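Local coordinates for encapsulated ferritin (Haliangium ochraceum, PDB 5N5F), which oxidises ferrous iron to ferric iron as a ferroxidase cargo inside an encapsulin nanocompartment, releasing the mineralised iron there for storage, at the interface of chains A and B. Residues are numbered along the deposited sequence; one frame, centred on the assembly and turned at random. Chains: chain A/B, encapsulated ferritin.

Contact 1 and contact 2 are neighbouring patches of one two-fold symmetric interface between chains A and B, their centres about 7 Å apart. They share A:Asn57, A:Glu61 and B:His64. Contact 1 brings helix 16-44 into play beside helix 48-75 from each chain. Contact 2 is made by helix 48-75 of both chains around the symmetry axis. Together they hold the likely iron ligands B:Glu31, A:Glu61 and B:His64, with their twins in the other chain. The active centre is therefore likely to be built by pairing two subunits. Each is the N-terminal, EncFtn-like domain, which crystallises as a decameric ring.

Contact 1: the interface of chains A and B. Residues chain A 38, 53-54, 57, 61; chain B 27, 31, 64, 67.
A:Asn57 lays its side-chain amide flat over one face of the B:His64 imidazole. The two planes are 8° apart, and CG of A:Asn57 sits 3.6 Å from the centroid of the B:His64 ring. The two side chains run alongside each other, pointing opposite ways. In A:Asn57 the second torsion, -15°, turns OD1 back towards its own CA. OD1 then lies over the CD2 side of the ring, and ND2 lies nearer CB and CG of B:His64. The stack should limit tilting of the imidazole.

Two polar contacts lie beside the stack. The phenol OH of A:Tyr38 and the carboxylate OE2 of B:Glu31 are hydrogen-bonded, 3.1 Å apart. The tyrosine ring and the carboxylate stand nearly perpendicular. The chain of B:Glu31 runs extended beyond CG, which carries the carboxylate across to the phenol. Nearby, OE2 of A:Glu61 comes within 3.3 Å of ND1 of B:His64. That carboxylate is turned steeply from the ring plane. OE2 of A:Glu61 and OE2 of B:Glu31 are 6.2 Å apart.

Apolar contacts flank the stack. CG2 of B:Thr27 rests 3.9 Å from CZ of A:Tyr38. The same methyl and OG1 of B:Thr27 reach the CD2 branch of A:Leu54. Farther along, B:Met67 bends at its last torsion, 61°. This points CE at A:Asn57, 3.5 Å from OD1, and at A:Val53, 4.0 Å from CG1. The methionine methyl thus packs against the amide oxygen.

The patch is part of a two-fold interface between subunits of the decamer, probably that of the dimer. B:Glu31, A:Glu61 and B:His64 are likely iron ligands. The patch thus brings metal-binding groups from two chains together, and A:Asn57 and A:Tyr38 probably help position them for iron oxidation.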
loop_
_atom_site.group_PDB
_atom_site.type_symbol
_atom_site.label_atom_id
_atom_site.label_comp_id
_atom_site.label_asym_id
_atom_site.label_seq_id
_atom_site.Cartn_x
_atom_site.Cartn_y
_atom_site.Cartn_z
ATOM N N TYR A 38 15.758 -8.780 9.937
ATOM C CA TYR A 38 16.975 -9.582 9.865
ATOM C C TYR A 38 16.889 -10.790 10.789
ATOM O O TYR A 38 17.275 -11.902 10.409
ATOM C CB TYR A 38 18.193 -8.725 10.209
ATOM C CG TYR A 38 18.578 -7.719 9.144
ATOM C CD1 TYR A 38 17.683 -7.338 8.148
ATOM C CD2 TYR A 38 19.848 -7.158 9.129
ATOM C CE1 TYR A 38 18.041 -6.419 7.177
ATOM C CE2 TYR A 38 20.216 -6.242 8.160
ATOM C CZ TYR A 38 19.309 -5.877 7.187
ATOM O OH TYR A 38 19.674 -4.965 6.224
ATOM N N VAL A 53 25.892 -13.572 8.517
ATOM C CA VAL A 53 25.916 -12.234 7.935
ATOM C C VAL A 53 24.702 -11.432 8.389
ATOM O O VAL A 53 24.802 -10.232 8.667
ATOM C CB VAL A 53 25.995 -12.323 6.400
ATOM C CG1 VAL A 53 25.930 -10.936 5.772
ATOM C CG2 VAL A 53 27.273 -13.035 5.978
ATOM N N LEU A 54 23.538 -12.079 8.474
ATOM C CA LEU A 54 22.326 -11.373 8.882
ATOM C C LEU A 54 22.407 -10.918 10.336
ATOM O O LEU A 54 21.993 -9.799 10.665
ATOM C CB LEU A 54 21.108 -12.267 8.667
ATOM C CG LEU A 54 20.702 -12.513 7.208
ATOM C CD1 LEU A 54 19.674 -13.626 7.117
ATOM C CD2 LEU A 54 20.158 -11.241 6.573
ATOM N N ASN A 57 24.938 -7.890 10.638
ATOM C CA ASN A 57 24.391 -6.623 10.173
ATOM C C ASN A 57 23.186 -6.199 11.005
ATOM O O ASN A 57 22.981 -5.000 11.222
ATOM C CB ASN A 57 24.036 -6.726 8.689
ATOM C CG ASN A 57 25.254 -7.011 7.821
ATOM O OD1 ASN A 57 26.394 -6.858 8.263
ATOM N ND2 ASN A 57 25.017 -7.421 6.581
ATOM N N GLU A 61 22.688 -2.559 12.804
ATOM C CA GLU A 61 21.464 -1.764 12.740
ATOM C C GLU A 61 21.039 -1.306 14.130
ATOM O O GLU A 61 20.528 -0.193 14.296
ATOM C CB GLU A 61 20.340 -2.564 12.078
ATOM C CG GLU A 61 20.587 -2.913 10.615
ATOM C CD GLU A 61 20.935 -1.702 9.779
ATOM O OE1 GLU A 61 20.150 -0.729 9.781
ATOM O OE2 GLU A 61 22.006 -1.713 9.145
ATOM N N THR B 27 17.062 -8.609 1.439
ATOM C CA THR B 27 17.973 -7.893 2.325
ATOM C C THR B 27 18.819 -6.899 1.542
ATOM O O THR B 27 18.964 -5.737 1.943
ATOM C CB THR B 27 18.861 -8.884 3.081
ATOM O OG1 THR B 27 18.041 -9.793 3.829
ATOM C CG2 THR B 27 19.794 -8.153 4.044
ATOM N N GLU B 31 18.763 -2.853 2.007
ATOM C CA GLU B 31 19.968 -2.075 2.262
ATOM C C GLU B 31 20.168 -1.004 1.197
ATOM O O GLU B 31 20.551 0.127 1.512
ATOM C CB GLU B 31 21.176 -3.009 2.353
ATOM C CG GLU B 31 21.179 -3.844 3.635
ATOM C CD GLU B 31 21.920 -5.162 3.503
ATOM O OE1 GLU B 31 22.255 -5.559 2.366
ATOM O OE2 GLU B 31 22.160 -5.809 4.546
ATOM N N HIS B 64 26.931 -3.361 4.034
ATOM C CA HIS B 64 26.034 -4.493 4.223
ATOM C C HIS B 64 25.538 -5.024 2.884
ATOM O O HIS B 64 25.449 -6.240 2.687
ATOM C CB HIS B 64 24.861 -4.081 5.113
ATOM C CG HIS B 64 25.262 -3.720 6.509
ATOM N ND1 HIS B 64 24.353 -3.312 7.463
ATOM C CD2 HIS B 64 26.472 -3.707 7.114
ATOM C CE1 HIS B 64 24.987 -3.064 8.595
ATOM N NE2 HIS B 64 26.274 -3.296 8.410
ATOM N N MET B 67 28.339 -7.010 1.212
ATOM C CA MET B 67 28.479 -8.294 1.890
ATOM C C MET B 67 27.415 -9.271 1.410
ATOM O O MET B 67 27.716 -10.421 1.063
ATOM C CB MET B 67 28.380 -8.111 3.405
ATOM C CG MET B 67 29.578 -7.428 4.041
ATOM S SD MET B 67 29.272 -6.889 5.741
ATOM C CE MET B 67 28.930 -8.454 6.533
#

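Contact 2: the interface of chains A and B. Residues chain A 57, 60-61, 64; chain B 57, 60-61, 64.
NE2 of A:His64 points at OE1 of B:Glu60, the side chains crossing at a slant. Packing here is tight: NE2 gives OE1 a hydrogen bond modelled at 2.4 Å, a length that is doubtful. OE1 lies 4° from the imidazole plane, but NE2 comes from above the carboxylate plane, 43° out of it. The first torsion of B:Glu60, -65°, sets CG beside the backbone N, and the chain then extends towards the ring. CB of B:Glu60 also packs in plane at the ring edge, 3.6 Å from CE1 of A:His64.

Both faces of the A:His64 ring are covered. The backbone O of A:Glu60 lies 3.0 Å above one face, towards the rim. The amide of B:Asn57 stacks on the other, its CG 3.5 Å from CG of A:His64. An alanine at A:His64 would remove this ring and would probably leave the B:Glu60 carboxylate without its donor and the B:Asn57 amide without its stacking partner.

Nearer the axis, A:Glu61 and B:Glu61 face each other, their carboxylates nearly perpendicular. OE2 to OE2 is 2.5 Å, which reads as a clash of two acceptors and is doubtful. Beyond this pair the spacing is looser. NE2 of A:His64 and NE2 of B:His64 are 5.5 Å apart, and OE2 of A:Glu61 stays 6.5 Å from OE1 of B:Glu60. These two glutamates at position 61 and the two histidines are probable iron ligands, part of the likely ferroxidase centre. Carboxylates gathered this way may suit a site meant to hold iron.

The site lies midway along helix 48-75 of each chain. The two helices run antiparallel across the two-fold axis, so each histidine faces the asparagine and glutamates of its partner.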
loop_
_atom_site.group_PDB
_atom_site.type_symbol
_atom_site.label_atom_id
_atom_site.label_comp_id
_atom_site.label_asym_id
_atom_site.label_seq_id
_atom_site.Cartn_x
_atom_site.Cartn_y
_atom_site.Cartn_z
ATOM N N ASN A 57 24.938 -7.890 10.638
ATOM C CA ASN A 57 24.391 -6.623 10.173
ATOM C C ASN A 57 23.186 -6.199 11.005
ATOM O O ASN A 57 22.981 -5.000 11.222
ATOM C CB ASN A 57 24.036 -6.726 8.689
ATOM C CG ASN A 57 25.254 -7.011 7.821
ATOM O OD1 ASN A 57 26.394 -6.858 8.263
ATOM N ND2 ASN A 57 25.017 -7.421 6.581
ATOM N N GLU A 60 24.608 -4.255 13.852
ATOM C CA GLU A 60 25.025 -2.909 13.475
ATOM C C GLU A 60 23.825 -2.000 13.234
ATOM O O GLU A 60 23.919 -0.785 13.449
ATOM C CB GLU A 60 25.935 -2.962 12.246
ATOM C CG GLU A 60 27.346 -3.442 12.574
ATOM C CD GLU A 60 28.269 -3.484 11.370
ATOM O OE1 GLU A 60 27.814 -3.190 10.245
ATOM O OE2 GLU A 60 29.459 -3.816 11.552
ATOM N N GLU A 61 22.688 -2.559 12.804
ATOM C CA GLU A 61 21.464 -1.764 12.740
ATOM C C GLU A 61 21.039 -1.306 14.130
ATOM O O GLU A 61 20.528 -0.193 14.296
ATOM C CB GLU A 61 20.340 -2.564 12.078
ATOM C CG GLU A 61 20.587 -2.913 10.615
ATOM C CD GLU A 61 20.935 -1.702 9.779
ATOM O OE1 GLU A 61 20.150 -0.729 9.781
ATOM O OE2 GLU A 61 22.006 -1.713 9.145
ATOM N N HIS A 64 23.168 1.614 14.867
ATOM C CA HIS A 64 22.695 2.786 14.137
ATOM C C HIS A 64 21.478 3.400 14.816
ATOM O O HIS A 64 21.370 4.627 14.922
ATOM C CB HIS A 64 22.362 2.409 12.693
ATOM C CG HIS A 64 23.550 1.992 11.885
ATOM N ND1 HIS A 64 23.466 1.681 10.545
ATOM C CD2 HIS A 64 24.851 1.835 12.227
ATOM C CE1 HIS A 64 24.663 1.350 10.096
ATOM N NE2 HIS A 64 25.521 1.435 11.096
ATOM N N ASN B 57 26.166 6.141 8.619
ATOM C CA ASN B 57 25.406 4.901 8.622
ATOM C C ASN B 57 24.983 4.506 7.213
ATOM O O ASN B 57 24.900 3.311 6.911
ATOM C CB ASN B 57 24.191 5.035 9.543
ATOM C CG ASN B 57 24.586 5.179 11.005
ATOM O OD1 ASN B 57 25.732 4.914 11.382
ATOM N ND2 ASN B 57 23.639 5.593 11.836
ATOM N N GLU B 60 27.730 2.398 5.971
ATOM C CA GLU B 60 27.693 1.032 6.478
ATOM C C GLU B 60 26.579 0.225 5.823
ATOM O O GLU B 60 26.698 -0.999 5.696
ATOM C CB GLU B 60 27.541 1.037 7.999
ATOM C CG GLU B 60 28.739 1.646 8.714
ATOM C CD GLU B 60 28.783 1.323 10.199
ATOM O OE1 GLU B 60 27.810 0.742 10.720
ATOM O OE2 GLU B 60 29.802 1.647 10.844
ATOM N N GLU B 61 25.497 0.881 5.395
ATOM C CA GLU B 61 24.475 0.173 4.631
ATOM C C GLU B 61 25.034 -0.307 3.297
ATOM O O GLU B 61 24.715 -1.412 2.847
ATOM C CB GLU B 61 23.252 1.065 4.410
ATOM C CG GLU B 61 22.536 1.486 5.692
ATOM C CD GLU B 61 22.182 0.312 6.584
ATOM O OE1 GLU B 61 21.547 -0.645 6.092
ATOM O OE2 GLU B 61 22.556 0.341 7.774
ATOM N N HIS B 64 26.931 -3.361 4.034
ATOM C CA HIS B 64 26.034 -4.493 4.223
ATOM C C HIS B 64 25.538 -5.024 2.884
ATOM O O HIS B 64 25.449 -6.240 2.687
ATOM C CB HIS B 64 24.861 -4.081 5.113
ATOM C CG HIS B 64 25.262 -3.720 6.509
ATOM N ND1 HIS B 64 24.353 -3.312 7.463
ATOM C CD2 HIS B 64 26.472 -3.707 7.114
ATOM C CE1 HIS B 64 24.987 -3.064 8.595
ATOM N NE2 HIS B 64 26.274 -3.296 8.410
#